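Local coordinates for protein fructose-bisphosphate aldolase (Plasmodium falciparum, PDB 4TR9) that is a class I fructose-bisphosphate aldolase, an enzyme built on an alpha/beta (TIM) barrel, whose pocket here holds N'-[(E)-(2,4-dichlorophenyl)methylidene]-3,4-dihydroxybenzohydrazide, at residues Q44-K47 / K48-N52; S315-N318 / T319-G322. All coordinates share one frame; numbering follows the deposited sequence.

Contact 1: residues Q44-K47 / K48-N52; sequences QTIK and KRFDN. With 38D (N'-[(E)-(2,4-dichlorophenyl)methylidene]-3,4-dihydroxybenzohydrazide), chain K.
K47 and D51 are joined through the backbone, where D51 N donates a hydrogen bond to K47 O at 3.0 Å, one turn back along the helix. One residue earlier, F50 N bonds to I46 O at 3.2 Å with an N-H···O angle of 158°, and R49 N makes a weak second approach to the same oxygen. At the other end of the stretch, T45 OG1 is hydrogen-bonded to S42 OG and lies 3.1 Å from O10 of 38D; with a single proton for either partner, its bond to the ligand is a possible one. The extended K47 chain turns only at its last torsion, and K47 NZ stops 4.3 Å from D51 OD1, a spacing that would allow a weak electrostatic attraction but is too long for a salt bridge. D51 OD2 instead rests beside the K47 methylene CG at 3.5 Å.

R49 folds back on its own helix. The bend at chi2 (-60°) lays its guanidinium across T45 O, which sits 4.0 Å from the plane and over its centre. The F50 ring presents a face to I46 O, 3.7 Å from the ring plane and displaced toward the rim, while I46 CG1 packs against F50 CZ at 4.1 Å.

R49 also makes a cation-pi contact with an aromatic side chain of the bound peptide. These are i to i+4 contacts along one alpha-helix, 43-52, which follows barrel strand 35-39 and carries T45 of the 38D pocket near its start. I46 and F50 pack on R62 of helix 59-70, and helix 310-320 is a further neighbour.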
ATOM      1  N   GLN A  44      29.269  16.853 -17.260  1.00 67.26           N
ATOM      2  CA  GLN A  44      29.975  17.137 -16.016  1.00 77.31           C
ATOM      3  C   GLN A  44      30.565  15.865 -15.411  1.00 71.80           C
ATOM      4  O   GLN A  44      31.503  15.924 -14.616  1.00 73.27           O
ATOM      5  CB  GLN A  44      29.041  17.813 -15.011  1.00 85.28           C
ATOM      6  CG  GLN A  44      27.854  16.962 -14.592  1.00 99.15           C
ATOM      7  CD  GLN A  44      26.977  17.650 -13.564  1.00108.13           C
ATOM      8  OE1 GLN A  44      27.153  18.834 -13.275  1.00119.05           O
ATOM      9  NE2 GLN A  44      26.027  16.909 -13.006  1.00 99.73           N
ATOM     10  N   THR A  45      30.011  14.718 -15.792  1.00 79.25           N
ATOM     11  CA  THR A  45      30.488  13.433 -15.292  1.00 69.68           C
ATOM     12  C   THR A  45      31.746  12.993 -16.031  1.00 66.85           C
ATOM     13  O   THR A  45      32.727  12.576 -15.415  1.00 67.47           O
ATOM     14  CB  THR A  45      29.415  12.336 -15.428  1.00 66.93           C
ATOM     15  OG1 THR A  45      28.228  12.733 -14.732  1.00 75.09           O
ATOM     16  CG2 THR A  45      29.920  11.023 -14.850  1.00 61.83           C
ATOM     17  N   ILE A  46      31.712  13.093 -17.356  1.00 66.66           N
ATOM     18  CA  ILE A  46      32.850  12.713 -18.183  1.00 62.63           C
ATOM     19  C   ILE A  46      33.982  13.728 -18.031  1.00 69.27           C
ATOM     20  O   ILE A  46      35.134  13.445 -18.357  1.00 67.39           O
ATOM     21  CB  ILE A  46      32.449  12.591 -19.673  1.00 57.88           C
ATOM     22  CG1 ILE A  46      33.489  11.782 -20.453  1.00 50.74           C
ATOM     23  CG2 ILE A  46      32.246  13.965 -20.293  1.00 63.55           C
ATOM     24  CD1 ILE A  46      33.647  10.361 -19.961  1.00 46.92           C
ATOM     25  N   LYS A  47      33.644  14.910 -17.522  1.00 59.81           N
ATOM     26  CA  LYS A  47      34.631  15.958 -17.289  1.00 69.33           C
ATOM     27  C   LYS A  47      35.624  15.542 -16.213  1.00 67.59           C
ATOM     28  O   LYS A  47      36.835  15.686 -16.382  1.00 70.00           O
ATOM     29  CB  LYS A  47      33.948  17.265 -16.886  1.00 74.48           C
ATOM     30  CG  LYS A  47      34.922  18.367 -16.507  1.00 83.64           C
ATOM     31  CD  LYS A  47      34.201  19.595 -15.985  1.00 99.81           C
ATOM     32  CE  LYS A  47      35.191  20.669 -15.569  1.00107.43           C
ATOM     33  NZ  LYS A  47      36.027  21.127 -16.712  1.00115.09           N
ATOM     34  N   LYS A  48      35.102  15.019 -15.108  1.00 72.81           N
ATOM     35  CA  LYS A  48      35.933  14.601 -13.985  1.00 76.15           C
ATOM     36  C   LYS A  48      36.837  13.429 -14.360  1.00 68.62           C
ATOM     37  O   LYS A  48      37.818  13.148 -13.675  1.00 70.83           O
ATOM     38  CB  LYS A  48      35.059  14.230 -12.785  1.00 78.31           C
ATOM     39  CG  LYS A  48      34.168  15.362 -12.300  1.00 95.91           C
ATOM     40  CD  LYS A  48      33.364  14.952 -11.077  1.00103.35           C
ATOM     41  CE  LYS A  48      32.461  16.083 -10.611  1.00107.81           C
ATOM     42  NZ  LYS A  48      33.235  17.315 -10.293  1.00110.65           N
ATOM     43  N   ARG A  49      36.497  12.748 -15.450  1.00 79.39           N
ATOM     44  CA  ARG A  49      37.324  11.663 -15.964  1.00 71.61           C
ATOM     45  C   ARG A  49      38.496  12.218 -16.764  1.00 71.06           C
ATOM     46  O   ARG A  49      39.634  11.781 -16.598  1.00 74.89           O
ATOM     47  CB  ARG A  49      36.493  10.715 -16.829  1.00 59.87           C
ATOM     48  CG  ARG A  49      35.299  10.123 -16.106  1.00 58.95           C
ATOM     49  CD  ARG A  49      35.737   9.335 -14.887  1.00 67.08           C
ATOM     50  NE  ARG A  49      34.672   9.238 -13.895  1.00 71.91           N
ATOM     51  CZ  ARG A  49      34.576  10.020 -12.825  1.00 77.48           C
ATOM     52  NH1 ARG A  49      33.571   9.863 -11.974  1.00 90.68           N
ATOM     53  NH2 ARG A  49      35.489  10.956 -12.603  1.00 83.93           N
ATOM     54  N   PHE A  50      38.213  13.187 -17.629  1.00 63.13           N
ATOM     55  CA  PHE A  50      39.248  13.808 -18.446  1.00 66.51           C
ATOM     56  C   PHE A  50      40.222  14.614 -17.591  1.00 74.83           C
ATOM     57  O   PHE A  50      41.391  14.769 -17.946  1.00 73.74           O
ATOM     58  CB  PHE A  50      38.623  14.703 -19.519  1.00 64.37           C
ATOM     59  CG  PHE A  50      37.991  13.944 -20.652  1.00 58.42           C
ATOM     60  CD1 PHE A  50      38.205  12.583 -20.800  1.00 50.98           C
ATOM     61  CD2 PHE A  50      37.189  14.595 -21.576  1.00 60.97           C
ATOM     62  CE1 PHE A  50      37.626  11.884 -21.845  1.00 43.42           C
ATOM     63  CE2 PHE A  50      36.609  13.902 -22.624  1.00 54.31           C
ATOM     64  CZ  PHE A  50      36.829  12.545 -22.758  1.00 48.65           C
ATOM     65  N   ASP A  51      39.735  15.121 -16.462  1.00 66.26           N
ATOM     66  CA  ASP A  51      40.566  15.904 -15.552  1.00 72.64           C
ATOM     67  C   ASP A  51      41.634  15.045 -14.884  1.00 71.84           C
ATOM     68  O   ASP A  51      42.744  15.511 -14.626  1.00 76.90           O
ATOM     69  CB  ASP A  51      39.701  16.580 -14.485  1.00 79.84           C
ATOM     70  CG  ASP A  51      38.757  17.613 -15.067  1.00 91.81           C
ATOM     71  OD1 ASP A  51      39.087  18.197 -16.121  1.00 93.65           O
ATOM     72  OD2 ASP A  51      37.683  17.841 -14.470  1.00 88.74           O
ATOM     73  N   ASN A  52      41.293  13.790 -14.606  1.00 78.06           N
ATOM     74  CA  ASN A  52      42.217  12.871 -13.948  1.00 78.24           C
ATOM     75  C   ASN A  52      43.407  12.516 -14.832  1.00 75.38           C
ATOM     76  O   ASN A  52      44.524  12.344 -14.344  1.00 76.97           O
ATOM     77  CB  ASN A  52      41.485  11.598 -13.522  1.00 74.37           C
ATOM     78  CG  ASN A  52      40.420  11.860 -12.476  1.00 78.97           C
ATOM     79  OD1 ASN A  52      40.509  12.821 -11.711  1.00 86.80           O
ATOM     80  ND2 ASN A  52      39.406  11.004 -12.436  1.00 74.81           N
TER
HETATM   81  N12 38D K 401      26.636  10.899 -11.859  0.85 78.90           N
HETATM   82  C13 38D K 401      27.548  10.601 -10.791  0.85 78.90           C
HETATM   83  C15 38D K 401      27.594  13.051 -10.321  0.85 78.90           C
HETATM   84  C17 38D K 401      27.993  13.932  -8.130  0.85 78.90           C
HETATM   85  C20 38D K 401      27.971  11.559  -8.462  0.85 78.90           C
HETATM   86  C01 38D K 401      25.823   6.984 -13.487  0.85 78.90           C
HETATM   87  C02 38D K 401      25.622   5.693 -13.976  0.85 78.90           C
HETATM   88  O03 38D K 401      25.498   4.591 -13.103  0.85 78.90           O
HETATM   89  C04 38D K 401      25.543   5.486 -15.346  0.85 78.90           C
HETATM   90  C05 38D K 401      25.661   6.553 -16.219  0.85 78.90           C
HETATM   91  C06 38D K 401      25.861   7.834 -15.736  0.85 78.90           C
HETATM   92  O07 38D K 401      25.341   4.188 -15.868  0.85 78.90           O
HETATM   93  C08 38D K 401      25.933   8.047 -14.376  0.85 78.90           C
HETATM   94  C09 38D K 401      26.166   9.478 -13.881  0.85 78.90           C
HETATM   95  O10 38D K 401      26.176  10.407 -14.680  0.85 78.90           O
HETATM   96  N11 38D K 401      26.383   9.672 -12.474  0.85 78.90           N
HETATM   97  C14 38D K 401      27.706  11.768  -9.821  0.85 78.90           C
HETATM   98  C16 38D K 401      27.734  14.140  -9.475  0.85 78.90           C
HETATM   99 CL1  38D K 401      28.164  15.317  -7.090  0.85 78.90          CL
HETATM  100  C19 38D K 401      28.112  12.652  -7.617  0.85 78.90           C
HETATM  101 CL2  38D K 401      28.125   9.955  -7.796  0.85 78.90          CL

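Contact 2: residues S315-N318 / T319-G322; sequences SVLN and TWQG
S315 gives its carbonyl oxygen to T319 twice: T319 OG1 binds S315 O at 2.9 Å and T319 N binds S315 O at 3.1 Å. The two donors come in from opposite faces of the carbonyl plane. With chi1 at -56°, the threonine hydroxyl stands beside its own backbone N, which brings it back within reach of the carbonyl one turn earlier. S315 OG is engaged elsewhere, by E284 OE1.

V316 O takes the next helical bond, from W320 N at 2.8 Å, and is also approached weakly by T319 N. The V316 side chain packs on L68 of helix 59-70 and L334 of helix 327-346.

L317 O receives Q321 N at 2.9 Å, the last bond of this series. The leucine side chain meets the indole at its edge, near the ring plane, with L317 CD2 4.3 Å from W320 CE3. The tryptophan CG is anti to the backbone N (chi1 178°), and the chain turns back across the indole, placing G322 CA 3.3 Å from the W320 ring plane and over its centre.

N318 O has Q321 CG against it at 3.2 Å, and a water makes a weak bond to the same oxygen.

Taken together, this is the C-terminal end of an alpha-helix: Q321 is the first residue to leave helical geometry and adopts a left-handed conformation (phi 55°), ending helix 310-320, which follows strand 303-308 of the TIM barrel.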
ATOM      1  N   SER A 315      41.054   1.942 -16.448  1.00 43.96           N
ATOM      2  CA  SER A 315      42.413   1.701 -16.921  1.00 54.29           C
ATOM      3  C   SER A 315      42.587   2.131 -18.373  1.00 52.45           C
ATOM      4  O   SER A 315      43.699   2.431 -18.810  1.00 60.37           O
ATOM      5  CB  SER A 315      42.779   0.224 -16.764  1.00 55.77           C
ATOM      6  OG  SER A 315      42.839  -0.145 -15.398  1.00 56.52           O
ATOM      7  N   VAL A 316      41.487   2.156 -19.118  1.00 43.31           N
ATOM      8  CA  VAL A 316      41.517   2.566 -20.517  1.00 48.04           C
ATOM      9  C   VAL A 316      41.891   4.038 -20.641  1.00 52.11           C
ATOM     10  O   VAL A 316      42.748   4.408 -21.444  1.00 54.31           O
ATOM     11  CB  VAL A 316      40.161   2.324 -21.204  1.00 46.41           C
ATOM     12  CG1 VAL A 316      40.185   2.851 -22.629  1.00 50.11           C
ATOM     13  CG2 VAL A 316      39.816   0.846 -21.184  1.00 45.42           C
ATOM     14  N   LEU A 317      41.245   4.870 -19.833  1.00 52.47           N
ATOM     15  CA  LEU A 317      41.515   6.303 -19.813  1.00 49.40           C
ATOM     16  C   LEU A 317      42.958   6.598 -19.414  1.00 55.92           C
ATOM     17  O   LEU A 317      43.594   7.491 -19.974  1.00 59.61           O
ATOM     18  CB  LEU A 317      40.550   7.008 -18.857  1.00 50.15           C
ATOM     19  CG  LEU A 317      39.118   7.212 -19.353  1.00 48.34           C
ATOM     20  CD1 LEU A 317      38.161   7.369 -18.184  1.00 48.22           C
ATOM     21  CD2 LEU A 317      39.049   8.428 -20.260  1.00 44.06           C
ATOM     22  N   ASN A 318      43.469   5.844 -18.446  1.00 52.24           N
ATOM     23  CA  ASN A 318      44.840   6.019 -17.981  1.00 55.21           C
ATOM     24  C   ASN A 318      45.859   5.665 -19.057  1.00 64.78           C
ATOM     25  O   ASN A 318      46.931   6.265 -19.132  1.00 71.64           O
ATOM     26  CB  ASN A 318      45.094   5.175 -16.731  1.00 57.94           C
ATOM     27  CG  ASN A 318      44.280   5.637 -15.540  1.00 59.09           C
ATOM     28  OD1 ASN A 318      44.045   6.832 -15.360  1.00 63.85           O
ATOM     29  ND2 ASN A 318      43.845   4.689 -14.718  1.00 56.66           N
ATOM     30  N   THR A 319      45.518   4.685 -19.887  1.00 51.89           N
ATOM     31  CA  THR A 319      46.401   4.251 -20.961  1.00 56.72           C
ATOM     32  C   THR A 319      46.324   5.206 -22.148  1.00 57.38           C
ATOM     33  O   THR A 319      47.340   5.554 -22.748  1.00 61.98           O
ATOM     34  CB  THR A 319      46.056   2.824 -21.428  1.00 52.87           C
ATOM     35  OG1 THR A 319      46.097   1.931 -20.309  1.00 52.36           O
ATOM     36  CG2 THR A 319      47.040   2.351 -22.484  1.00 62.85           C
ATOM     37  N   TRP A 320      45.107   5.631 -22.471  1.00 54.18           N
ATOM     38  CA  TRP A 320      44.869   6.511 -23.609  1.00 57.58           C
ATOM     39  C   TRP A 320      45.448   7.907 -23.386  1.00 59.99           C
ATOM     40  O   TRP A 320      46.254   8.384 -24.186  1.00 66.81           O
ATOM     41  CB  TRP A 320      43.368   6.598 -23.891  1.00 49.81           C
ATOM     42  CG  TRP A 320      43.006   7.516 -25.012  1.00 57.38           C
ATOM     43  CD1 TRP A 320      43.537   7.525 -26.269  1.00 60.31           C
ATOM     44  CD2 TRP A 320      42.014   8.549 -24.988  1.00 54.97           C
ATOM     45  NE1 TRP A 320      42.943   8.506 -27.026  1.00 60.60           N
ATOM     46  CE2 TRP A 320      42.003   9.148 -26.263  1.00 54.79           C
ATOM     47  CE3 TRP A 320      41.135   9.026 -24.010  1.00 51.97           C
ATOM     48  CZ2 TRP A 320      41.151  10.201 -26.585  1.00 52.66           C
ATOM     49  CZ3 TRP A 320      40.290  10.072 -24.332  1.00 46.78           C
ATOM     50  CH2 TRP A 320      40.304  10.649 -25.609  1.00 51.45           C
ATOM     51  N   GLN A 321      45.031   8.548 -22.296  1.00 59.46           N
ATOM     52  CA  GLN A 321      45.489   9.891 -21.935  1.00 60.96           C
ATOM     53  C   GLN A 321      45.262  10.918 -23.043  1.00 58.59           C
ATOM     54  O   GLN A 321      46.044  11.856 -23.199  1.00 66.42           O
ATOM     55  CB  GLN A 321      46.972   9.869 -21.549  1.00 60.17           C
ATOM     56  CG  GLN A 321      47.242   9.333 -20.154  1.00 61.49           C
ATOM     57  CD  GLN A 321      48.709   9.411 -19.777  1.00 70.75           C
ATOM     58  OE1 GLN A 321      49.580   9.498 -20.642  1.00 70.26           O
ATOM     59  NE2 GLN A 321      48.987   9.387 -18.479  1.00 68.06           N
ATOM     60  N   GLY A 322      44.190  10.735 -23.808  1.00 55.98           N
ATOM     61  CA  GLY A 322      43.814  11.687 -24.837  1.00 60.78           C
ATOM     62  C   GLY A 322      44.783  11.786 -26.000  1.00 62.88           C
ATOM     63  O   GLY A 322      44.792  12.783 -26.722  1.00 64.13           O
TER
HETATM   64  O   HOH W   1      48.102   8.156 -16.613  1.00 70.05           O

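In the fold
Contacts 1 and 2 belong to helices that follow strands 35-39 and 303-308, neighbours in the barrel sheet although far apart in sequence. Their centres are about 12 Å apart and they meet through apolar packing: R49 CB lies 4.0 Å from L317 CD1, and F50 CE1 lies 4.1 Å from L317 CD2. The indole joins in through W320 CZ3, 4.1 Å from F50 CE1. Both also touch Y65 of helix 59-70, and R49 and L317 both contact the bound peptide. Contact 1 reaches the 38D pocket directly through T45, whereas in contact 2 the L317 side chain remains about 13 Å from the ligand.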